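Local coordinates for transcription antitermination protein NusB (Thermotoga maritima, PDB 1TZV) that probably binds the boxA antiterminator sequence of ribosomal RNA operons and takes part in transcription antitermination, at residues F13-Q18 against E28-E33; D62-R67 against D128-E133; E33-T38 against D46-I51. All blocks are in the same frame, centred on the assembly; numbering follows the deposited sequence.

Interaction 1: F13-Q18 against E28-E33; sequences FKALFQ and EQILEE
Ile30 reaches across to Gln18 and Ala15 with its CG2 branch, and this one methyl carries much of the contact between helix 5-19 and helix 27-34. With chi1 at -67°, CG2 lies anti to the backbone N of Ile30, and it is this branch, not CG1, that meets Gln18 and Ala15.

Gln18 can be followed outward over that methyl. Its CB lies 3.9 Å from Ile30 CG2. The chain then runs extended past the branch, the two side chains crossing at a slant, until the amide returns to the same carbon: Gln18 NE2 is 3.5 Å from Ile30 CG2. The nitrogen also makes a weak bond to a water, which donates to Ile30 O at 2.8 Å and to Glu33 OE1 at 2.6 Å. One water thus links an amide, a helix carbonyl and a carboxylate, and Glu33 also pairs through OE2 with Arg22.

Deeper in, small size sets the spacing. Ala15 CB sits 4.0 Å from Leu31 CB, and Ala15 CA lies 3.9 Å from Ile30 CG2. With so little side chain between them, the segment axes approach to 8.8 Å, and Ile51 of helix 41-56 touches both Ala15 and Leu31. The segments are steeply inclined, at 124° between their N-to-C directions, a helix pair packed against a third helix in the all-helical NusB fold.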
loop_
_atom_site.group_PDB
_atom_site.type_symbol
_atom_site.label_atom_id
_atom_site.label_comp_id
_atom_site.label_asym_id
_atom_site.label_seq_id
_atom_site.Cartn_x
_atom_site.Cartn_y
_atom_site.Cartn_z
ATOM N N PHE A 13 -3.815 -0.263 4.909
ATOM C CA PHE A 13 -3.710 1.168 4.680
ATOM C C PHE A 13 -4.069 1.946 5.942
ATOM O O PHE A 13 -3.360 2.883 6.295
ATOM C CB PHE A 13 -4.611 1.616 3.535
ATOM C CG PHE A 13 -4.637 3.105 3.376
ATOM C CD1 PHE A 13 -3.562 3.766 2.802
ATOM C CD2 PHE A 13 -5.670 3.847 3.912
ATOM C CE1 PHE A 13 -3.515 5.169 2.780
ATOM C CE2 PHE A 13 -5.638 5.245 3.897
ATOM C CZ PHE A 13 -4.556 5.902 3.331
ATOM N N LYS A 14 -5.153 1.575 6.618
ATOM C CA LYS A 14 -5.530 2.285 7.835
ATOM C C LYS A 14 -4.448 2.224 8.901
ATOM O O LYS A 14 -4.226 3.207 9.612
ATOM C CB LYS A 14 -6.852 1.743 8.378
ATOM C CG LYS A 14 -8.039 2.038 7.475
ATOM C CD LYS A 14 -9.347 1.544 8.078
ATOM C CE LYS A 14 -9.348 0.035 8.237
ATOM N NZ LYS A 14 -10.561 -0.453 8.941
ATOM N N ALA A 15 -3.756 1.093 9.021
ATOM C CA ALA A 15 -2.684 0.991 10.011
ATOM C C ALA A 15 -1.555 1.959 9.633
ATOM O O ALA A 15 -1.021 2.661 10.490
ATOM C CB ALA A 15 -2.167 -0.457 10.104
ATOM N N LEU A 16 -1.197 2.014 8.344
ATOM C CA LEU A 16 -0.155 2.930 7.877
ATOM C C LEU A 16 -0.568 4.383 8.131
ATOM O O LEU A 16 0.239 5.179 8.595
ATOM C CB LEU A 16 0.110 2.744 6.372
ATOM C CG LEU A 16 0.698 1.392 5.989
ATOM C CD1 LEU A 16 0.656 1.252 4.481
ATOM C CD2 LEU A 16 2.118 1.277 6.482
ATOM N N PHE A 17 -1.817 4.706 7.811
ATOM C CA PHE A 17 -2.343 6.062 8.011
ATOM C C PHE A 17 -2.274 6.443 9.498
ATOM O O PHE A 17 -1.758 7.515 9.864
ATOM C CB PHE A 17 -3.785 6.077 7.481
ATOM C CG PHE A 17 -4.520 7.395 7.654
ATOM C CD1 PHE A 17 -5.121 7.730 8.874
ATOM C CD2 PHE A 17 -4.682 8.251 6.572
ATOM C CE1 PHE A 17 -5.883 8.912 9.007
ATOM C CE2 PHE A 17 -5.441 9.431 6.687
ATOM C CZ PHE A 17 -6.041 9.761 7.912
ATOM N N GLN A 18 -2.781 5.576 10.361
ATOM C CA GLN A 18 -2.757 5.886 11.788
ATOM C C GLN A 18 -1.354 6.000 12.369
ATOM O O GLN A 18 -1.106 6.820 13.268
ATOM C CB GLN A 18 -3.569 4.844 12.560
ATOM C CG GLN A 18 -5.054 4.924 12.240
ATOM C CD GLN A 18 -5.906 4.136 13.201
ATOM O OE1 GLN A 18 -6.879 4.656 13.750
ATOM N NE2 GLN A 18 -5.554 2.875 13.413
ATOM N N GLU A 28 2.644 -2.897 13.865
ATOM C CA GLU A 28 1.954 -4.169 14.047
ATOM C C GLU A 28 0.862 -4.077 15.107
ATOM O O GLU A 28 -0.208 -4.654 14.941
ATOM C CB GLU A 28 2.939 -5.266 14.436
ATOM C CG GLU A 28 3.937 -5.582 13.352
ATOM C CD GLU A 28 4.763 -6.807 13.692
ATOM O OE1 GLU A 28 6.006 -6.706 13.690
ATOM O OE2 GLU A 28 4.163 -7.873 13.969
ATOM N N GLN A 29 1.121 -3.355 16.199
ATOM C CA GLN A 29 0.124 -3.202 17.253
ATOM C C GLN A 29 -1.058 -2.385 16.768
ATOM O O GLN A 29 -2.210 -2.668 17.095
ATOM C CB GLN A 29 0.738 -2.536 18.491
ATOM C CG GLN A 29 1.372 -3.528 19.450
ATOM C CD GLN A 29 0.372 -4.562 19.951
ATOM O OE1 GLN A 29 -0.596 -4.228 20.636
ATOM N NE2 GLN A 29 0.601 -5.824 19.601
ATOM N N ILE A 30 -0.773 -1.356 15.978
ATOM C CA ILE A 30 -1.845 -0.540 15.431
ATOM C C ILE A 30 -2.752 -1.414 14.554
ATOM O O ILE A 30 -3.964 -1.309 14.632
ATOM C CB ILE A 30 -1.286 0.632 14.616
ATOM C CG1 ILE A 30 -0.568 1.599 15.571
ATOM C CG2 ILE A 30 -2.411 1.334 13.877
ATOM C CD1 ILE A 30 0.131 2.753 14.879
ATOM N N LEU A 31 -2.161 -2.284 13.733
ATOM C CA LEU A 31 -2.986 -3.159 12.892
ATOM C C LEU A 31 -3.873 -4.053 13.759
ATOM O O LEU A 31 -5.037 -4.281 13.430
ATOM C CB LEU A 31 -2.124 -4.032 11.970
ATOM C CG LEU A 31 -2.929 -5.048 11.142
ATOM C CD1 LEU A 31 -3.831 -4.318 10.147
ATOM C CD2 LEU A 31 -2.009 -5.997 10.409
ATOM N N GLU A 32 -3.335 -4.561 14.868
ATOM C CA GLU A 32 -4.144 -5.420 15.743
ATOM C C GLU A 32 -5.379 -4.723 16.326
ATOM O O GLU A 32 -6.376 -5.382 16.639
ATOM C CB GLU A 32 -3.291 -6.006 16.874
ATOM C CG GLU A 32 -2.247 -7.019 16.394
ATOM C CD GLU A 32 -2.832 -8.128 15.532
ATOM O OE1 GLU A 32 -3.824 -8.773 15.936
ATOM O OE2 GLU A 32 -2.295 -8.368 14.436
ATOM N N GLU A 33 -5.334 -3.403 16.481
ATOM C CA GLU A 33 -6.493 -2.668 16.999
ATOM C C GLU A 33 -7.579 -2.611 15.921
ATOM O O GLU A 33 -8.777 -2.622 16.214
ATOM C CB GLU A 33 -6.124 -1.232 17.375
ATOM C CG GLU A 33 -5.062 -1.079 18.455
ATOM C CD GLU A 33 -4.787 0.382 18.776
ATOM O OE1 GLU A 33 -5.203 1.253 17.981
ATOM O OE2 GLU A 33 -4.150 0.657 19.813
HETATM O O HOH W 1 -5.171 1.107 15.407
#

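Interaction 2: D62-R67 against D128-E133; sequences DDLISR and DRIAKE
Leu64, which meets Ile130 across this contact, also covers a flat group with its other methyl: CD1 lies 3.8 Å above one face of the Arg67 guanidinium, displaced toward the rim. At the edge of that group, in its plane, is Asp63 CG. The pairing there is a salt bridge, with Arg67 NH2 donating to Asp63 OD2 on the syn side, 17° out of the carboxylate plane, and NE adding a weaker bond to the same oxygen. Both residues were deposited in two conformers, so this pairing belongs to one of the modelled states and is probably not permanent.

The setting is the all-helical NusB fold, in which helix 58-66 packs beside the C-terminal part of helix 117-134. Between the two segments themselves the contact is aliphatic, with no direct hydrogen bond. Ile130 points toward the other helix and touches two neighbours, offering a different branch to each. Its CG2 meets Leu64 CD2 at 4.4 Å, a light touch made possible because Leu64 CG is anti to the backbone N (chi1 177°) and carries the methyls across. Its longer branch serves Ile65, whose CB points away from the other segment, although its CG1 still meets Ile130 CD1.

Thr89 of helix 79-94 packs against both isoleucines, and Leu74 and Leu85 also pack on Ile65, so the two isoleucines belong to a larger apolar cluster. Tyr68, just beyond the first segment, touches Ile130 and hydrogen-bonds through its OH to Glu133 OE1. The terminal CD1 of Ile130 comes to 4.2 Å from CG1 of Ile65.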
loop_
_atom_site.group_PDB
_atom_site.type_symbol
_atom_site.label_atom_id
_atom_site.label_comp_id
_atom_site.label_asym_id
_atom_site.label_seq_id
_atom_site.Cartn_x
_atom_site.Cartn_y
_atom_site.Cartn_z
ATOM N N ASP A 62 10.606 3.063 0.144
ATOM C CA ASP A 62 10.617 4.523 0.049
ATOM C C ASP A 62 11.663 5.008 -0.958
ATOM O O ASP A 62 11.392 5.900 -1.764
ATOM C CB ASP A 62 10.907 5.153 1.421
ATOM C CG ASP A 62 9.708 5.138 2.338
ATOM O OD1 ASP A 62 8.632 4.634 1.944
ATOM O OD2 ASP A 62 9.837 5.649 3.487
ATOM N N ASP A 63 12.850 4.409 -0.905
ATOM C CA ASP A 63 13.939 4.761 -1.815
ATOM C C ASP A 63 13.534 4.532 -3.267
ATOM O O ASP A 63 13.849 5.333 -4.145
ATOM C CB ASP A 63 15.195 3.944 -1.453
ATOM C CG ASP A 63 16.027 3.540 -2.671
ATOM O OD1 ASP A 63 17.269 3.632 -2.587
ATOM O OD2 ASP A 63 15.463 3.107 -3.698
ATOM N N LEU A 64 12.829 3.438 -3.517
ATOM C CA LEU A 64 12.391 3.112 -4.867
ATOM C C LEU A 64 11.336 4.130 -5.342
ATOM O O LEU A 64 11.438 4.667 -6.441
ATOM C CB LEU A 64 11.821 1.692 -4.915
ATOM C CG LEU A 64 11.263 1.252 -6.282
ATOM C CD1 LEU A 64 12.315 1.423 -7.378
ATOM C CD2 LEU A 64 10.800 -0.183 -6.199
ATOM N N ILE A 65 10.333 4.412 -4.514
ATOM C CA ILE A 65 9.308 5.379 -4.898
ATOM C C ILE A 65 9.932 6.742 -5.213
ATOM O O ILE A 65 9.566 7.403 -6.192
ATOM C CB ILE A 65 8.271 5.556 -3.756
ATOM C CG1 ILE A 65 7.493 4.257 -3.565
ATOM C CG2 ILE A 65 7.313 6.691 -4.084
ATOM C CD1 ILE A 65 6.805 4.189 -2.200
ATOM N N SER A 66 10.897 7.145 -4.396
ATOM C CA SER A 66 11.547 8.435 -4.570
ATOM C C SER A 66 12.247 8.587 -5.927
ATOM O O SER A 66 12.451 9.711 -6.389
ATOM C CB SER A 66 12.524 8.685 -3.417
ATOM O OG SER A 66 11.821 8.834 -2.179
ATOM N N ARG A 67 12.609 7.474 -6.559
ATOM C CA ARG A 67 13.263 7.544 -7.866
ATOM C C ARG A 67 12.290 7.990 -8.956
ATOM O O ARG A 67 12.688 8.218 -10.102
ATOM C CB ARG A 67 13.854 6.186 -8.240
ATOM C CG ARG A 67 15.019 5.761 -7.372
ATOM C CD ARG A 67 15.506 4.392 -7.792
ATOM N NE ARG A 67 15.840 3.559 -6.644
ATOM C CZ ARG A 67 16.109 2.263 -6.724
ATOM N NH1 ARG A 67 16.084 1.652 -7.902
ATOM N NH2 ARG A 67 16.391 1.576 -5.628
ATOM N N ASP A 128 2.355 3.299 -12.516
ATOM C CA ASP A 128 2.539 2.735 -13.859
ATOM C C ASP A 128 4.028 2.697 -14.157
ATOM O O ASP A 128 4.534 1.718 -14.727
ATOM C CB ASP A 128 1.853 3.592 -14.934
ATOM C CG ASP A 128 0.371 3.317 -15.060
ATOM O OD1 ASP A 128 -0.280 4.070 -15.819
ATOM O OD2 ASP A 128 -0.159 2.377 -14.431
ATOM N N ARG A 129 4.745 3.753 -13.784
ATOM C CA ARG A 129 6.178 3.832 -14.021
ATOM C C ARG A 129 6.945 2.810 -13.180
ATOM O O ARG A 129 7.857 2.136 -13.672
ATOM C CB ARG A 129 6.672 5.267 -13.766
ATOM C CG ARG A 129 6.206 6.267 -14.838
ATOM C CD ARG A 129 6.279 7.730 -14.367
ATOM N NE ARG A 129 7.646 8.163 -14.097
ATOM C CZ ARG A 129 7.996 9.106 -13.222
ATOM N NH1 ARG A 129 9.274 9.415 -13.064
ATOM N NH2 ARG A 129 7.081 9.725 -12.480
ATOM N N ILE A 130 6.591 2.666 -11.909
ATOM C CA ILE A 130 7.272 1.687 -11.071
ATOM C C ILE A 130 7.015 0.271 -11.594
ATOM O O ILE A 130 7.942 -0.547 -11.664
ATOM C CB ILE A 130 6.794 1.765 -9.598
ATOM C CG1 ILE A 130 7.265 3.080 -8.972
ATOM C CG2 ILE A 130 7.304 0.562 -8.800
ATOM C CD1 ILE A 130 6.625 3.372 -7.611
ATOM N N ALA A 131 5.774 -0.010 -11.967
ATOM C CA ALA A 131 5.411 -1.342 -12.448
ATOM C C ALA A 131 6.098 -1.716 -13.753
ATOM O O ALA A 131 6.567 -2.854 -13.914
ATOM C CB ALA A 131 3.897 -1.445 -12.616
ATOM N N LYS A 132 6.201 -0.770 -14.674
ATOM C CA LYS A 132 6.798 -1.119 -15.958
ATOM C C LYS A 132 8.289 -1.377 -15.847
ATOM O O LYS A 132 8.882 -2.012 -16.736
ATOM C CB LYS A 132 6.499 -0.051 -17.006
ATOM C CG LYS A 132 7.228 1.246 -16.840
ATOM C CD LYS A 132 6.829 2.198 -17.963
ATOM C CE LYS A 132 5.315 2.276 -18.116
ATOM N N GLU A 133 8.909 -0.932 -14.755
ATOM C CA GLU A 133 10.339 -1.146 -14.583
ATOM C C GLU A 133 10.666 -2.139 -13.474
ATOM O O GLU A 133 11.801 -2.623 -13.405
ATOM C CB GLU A 133 11.048 0.186 -14.298
ATOM C CG GLU A 133 10.875 1.183 -15.426
ATOM C CD GLU A 133 11.646 2.466 -15.214
ATOM O OE1 GLU A 133 12.102 2.720 -14.083
ATOM O OE2 GLU A 133 11.784 3.233 -16.191
#

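Interaction 3: E33-T38 against D46-I51; sequences EILDET and DARRYI
Leu35 brings its two methyls down on different neighbours of helix 41-56. CD2 lies 4.2 Å from Ala47 CB, a small residue that lets the leucine settle close to the helix. CD1 lies against the extended chain of Arg48, which it crosses at an angle, 4.2 Å from its CG and 3.9 Å from its NE. The methyl meets the guanidinium end obliquely. With CG anti to the carbonyl carbon (chi1 -63°), Leu35 spreads its branches over both partners. The polar end of Arg48 is engaged in another direction: NE forms a salt bridge with Glu32, which holds the arginine beside the leucine while its aliphatic part does the packing.

This is the join of a helix-loop-helix unit of the NusB fold. Leu35 is the first residue after helix 27-34 to leave helical backbone angles, so the side chain that makes the contact sits where the chain leaves the helix.

Beyond Leu35 the segment departs from its partner and the character of the contact changes. Asp36, Glu37 and Thr38 form a polar, largely exposed loop whose bonds are mainly within the loop, with Arg7 adding one to Thr38 OG1. The Thr38 backbone N reaches Asp36 OD1 from above the carboxylate plane at 2.8 Å, which makes an Asx turn, and the same oxygen takes the Thr38 OG1 proton on its syn lone pair at 2.6 Å. On helix 41-56 Arg49 NH2 meets Asp46 OD1 at 3.1 Å, in the guanidinium plane, while Arg49 NE pairs with Glu95 and Lys42 with the other oxygen of Asp46.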
loop_
_atom_site.group_PDB
_atom_site.type_symbol
_atom_site.label_atom_id
_atom_site.label_comp_id
_atom_site.label_asym_id
_atom_site.label_seq_id
_atom_site.Cartn_x
_atom_site.Cartn_y
_atom_site.Cartn_z
ATOM N N GLU A 33 -5.334 -3.403 16.481
ATOM C CA GLU A 33 -6.493 -2.668 16.999
ATOM C C GLU A 33 -7.579 -2.611 15.921
ATOM O O GLU A 33 -8.777 -2.622 16.214
ATOM C CB GLU A 33 -6.124 -1.232 17.375
ATOM C CG GLU A 33 -5.062 -1.079 18.455
ATOM C CD GLU A 33 -4.787 0.382 18.776
ATOM O OE1 GLU A 33 -5.203 1.253 17.981
ATOM O OE2 GLU A 33 -4.150 0.657 19.813
ATOM N N ILE A 34 -7.143 -2.551 14.665
ATOM C CA ILE A 34 -8.045 -2.468 13.515
ATOM C C ILE A 34 -8.679 -3.819 13.203
ATOM O O ILE A 34 -9.882 -3.907 12.926
ATOM C CB ILE A 34 -7.264 -1.945 12.276
ATOM C CG1 ILE A 34 -6.891 -0.479 12.510
ATOM C CG2 ILE A 34 -8.086 -2.091 11.005
ATOM C CD1 ILE A 34 -5.751 -0.000 11.640
ATOM N N LEU A 35 -7.868 -4.873 13.247
ATOM C CA LEU A 35 -8.364 -6.216 12.976
ATOM C C LEU A 35 -9.259 -6.654 14.132
ATOM O O LEU A 35 -8.930 -6.467 15.303
ATOM C CB LEU A 35 -7.204 -7.211 12.809
ATOM C CG LEU A 35 -6.264 -6.944 11.624
ATOM C CD1 LEU A 35 -5.103 -7.923 11.666
ATOM C CD2 LEU A 35 -7.018 -7.060 10.300
ATOM N N ASP A 36 -10.411 -7.203 13.787
ATOM C CA ASP A 36 -11.342 -7.688 14.794
ATOM C C ASP A 36 -12.134 -8.842 14.213
ATOM O O ASP A 36 -11.770 -9.398 13.171
ATOM C CB ASP A 36 -12.277 -6.566 15.275
ATOM C CG ASP A 36 -13.064 -5.929 14.153
ATOM O OD1 ASP A 36 -13.248 -6.579 13.114
ATOM O OD2 ASP A 36 -13.515 -4.778 14.322
ATOM N N GLU A 37 -13.220 -9.198 14.893
ATOM C CA GLU A 37 -14.070 -10.301 14.474
ATOM C C GLU A 37 -14.648 -10.165 13.069
ATOM O O GLU A 37 -15.036 -11.164 12.464
ATOM C CB GLU A 37 -15.212 -10.494 15.483
ATOM C CG GLU A 37 -15.915 -9.199 15.875
ATOM C CD GLU A 37 -15.065 -8.314 16.779
ATOM O OE1 GLU A 37 -15.405 -7.118 16.933
ATOM O OE2 GLU A 37 -14.069 -8.814 17.347
ATOM N N THR A 38 -14.706 -8.945 12.540
ATOM C CA THR A 38 -15.253 -8.758 11.196
ATOM C C THR A 38 -14.294 -9.189 10.083
ATOM O O THR A 38 -14.678 -9.248 8.910
ATOM C CB THR A 38 -15.702 -7.296 10.945
ATOM O OG1 THR A 38 -14.565 -6.429 10.878
ATOM C CG2 THR A 38 -16.628 -6.831 12.060
ATOM N N ASP A 46 -3.223 -12.226 5.998
ATOM C CA ASP A 46 -2.723 -11.402 4.907
ATOM C C ASP A 46 -2.339 -9.994 5.369
ATOM O O ASP A 46 -1.247 -9.529 5.061
ATOM C CB ASP A 46 -3.764 -11.315 3.789
ATOM C CG ASP A 46 -4.022 -12.653 3.120
ATOM O OD1 ASP A 46 -3.151 -13.541 3.201
ATOM O OD2 ASP A 46 -5.093 -12.797 2.490
ATOM N N ALA A 47 -3.220 -9.336 6.113
ATOM C CA ALA A 47 -2.926 -7.980 6.585
ATOM C C ALA A 47 -1.656 -7.951 7.419
ATOM O O ALA A 47 -0.818 -7.068 7.258
ATOM C CB ALA A 47 -4.086 -7.436 7.366
ATOM N N ARG A 48 -1.489 -8.950 8.293
ATOM C CA ARG A 48 -0.285 -9.028 9.120
ATOM C C ARG A 48 0.986 -9.211 8.262
ATOM O O ARG A 48 2.024 -8.591 8.537
ATOM C CB ARG A 48 -0.418 -10.177 10.148
ATOM C CG ARG A 48 -1.432 -9.869 11.222
ATOM C CD ARG A 48 -1.789 -11.103 12.069
ATOM N NE ARG A 48 -2.776 -10.727 13.071
ATOM C CZ ARG A 48 -3.744 -11.526 13.515
ATOM N NH1 ARG A 48 -4.600 -11.082 14.423
ATOM N NH2 ARG A 48 -3.846 -12.759 13.048
ATOM N N ARG A 49 0.918 -10.061 7.239
ATOM C CA ARG A 49 2.063 -10.283 6.368
ATOM C C ARG A 49 2.417 -8.965 5.643
ATOM O O ARG A 49 3.596 -8.591 5.529
ATOM C CB ARG A 49 1.762 -11.390 5.340
ATOM C CG ARG A 49 2.929 -11.673 4.420
ATOM C CD ARG A 49 2.633 -12.762 3.370
ATOM N NE ARG A 49 1.609 -12.353 2.410
ATOM C CZ ARG A 49 0.340 -12.738 2.469
ATOM N NH1 ARG A 49 -0.526 -12.306 1.564
ATOM N NH2 ARG A 49 -0.068 -13.573 3.415
ATOM N N TYR A 50 1.391 -8.283 5.132
ATOM C CA TYR A 50 1.599 -6.992 4.458
ATOM C C TYR A 50 2.297 -5.977 5.374
ATOM O O TYR A 50 3.307 -5.371 5.001
ATOM C CB TYR A 50 0.256 -6.374 4.012
ATOM C CG TYR A 50 -0.248 -6.754 2.627
ATOM C CD1 TYR A 50 -0.553 -8.085 2.310
ATOM C CD2 TYR A 50 -0.467 -5.775 1.647
ATOM C CE1 TYR A 50 -1.076 -8.422 1.058
ATOM C CE2 TYR A 50 -0.982 -6.111 0.392
ATOM C CZ TYR A 50 -1.290 -7.425 0.112
ATOM O OH TYR A 50 -1.869 -7.727 -1.099
ATOM N N ILE A 51 1.743 -5.786 6.564
ATOM C CA ILE A 51 2.317 -4.812 7.491
ATOM C C ILE A 51 3.746 -5.182 7.870
ATOM O O ILE A 51 4.624 -4.323 7.902
ATOM C CB ILE A 51 1.401 -4.645 8.722
ATOM C CG1 ILE A 51 0.203 -3.761 8.336
ATOM C CG2 ILE A 51 2.174 -4.051 9.907
ATOM C CD1 ILE A 51 0.572 -2.316 7.902
#

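From the N terminus, the chain first closes a short loop in interaction 1, where helix 27-34 folds back on helix 5-19. Interaction 3 follows at once, sharing Glu33 and closing the next short loop onto helix 41-56. Ile34 packs back on Ala15 and Gln18, joining the two contacts into one continuous three-helix packing, their centres about 8 Å apart. Interaction 2 opens later and closes a far longer loop, bringing helix 117-134 back to helix 58-66 around helices 79-94 and 100-114. The three contacts run in series, none nesting within or crossing another, and interaction 2 lies on the opposite side of the chain's centre, about 24 Å from interaction 1 between centres.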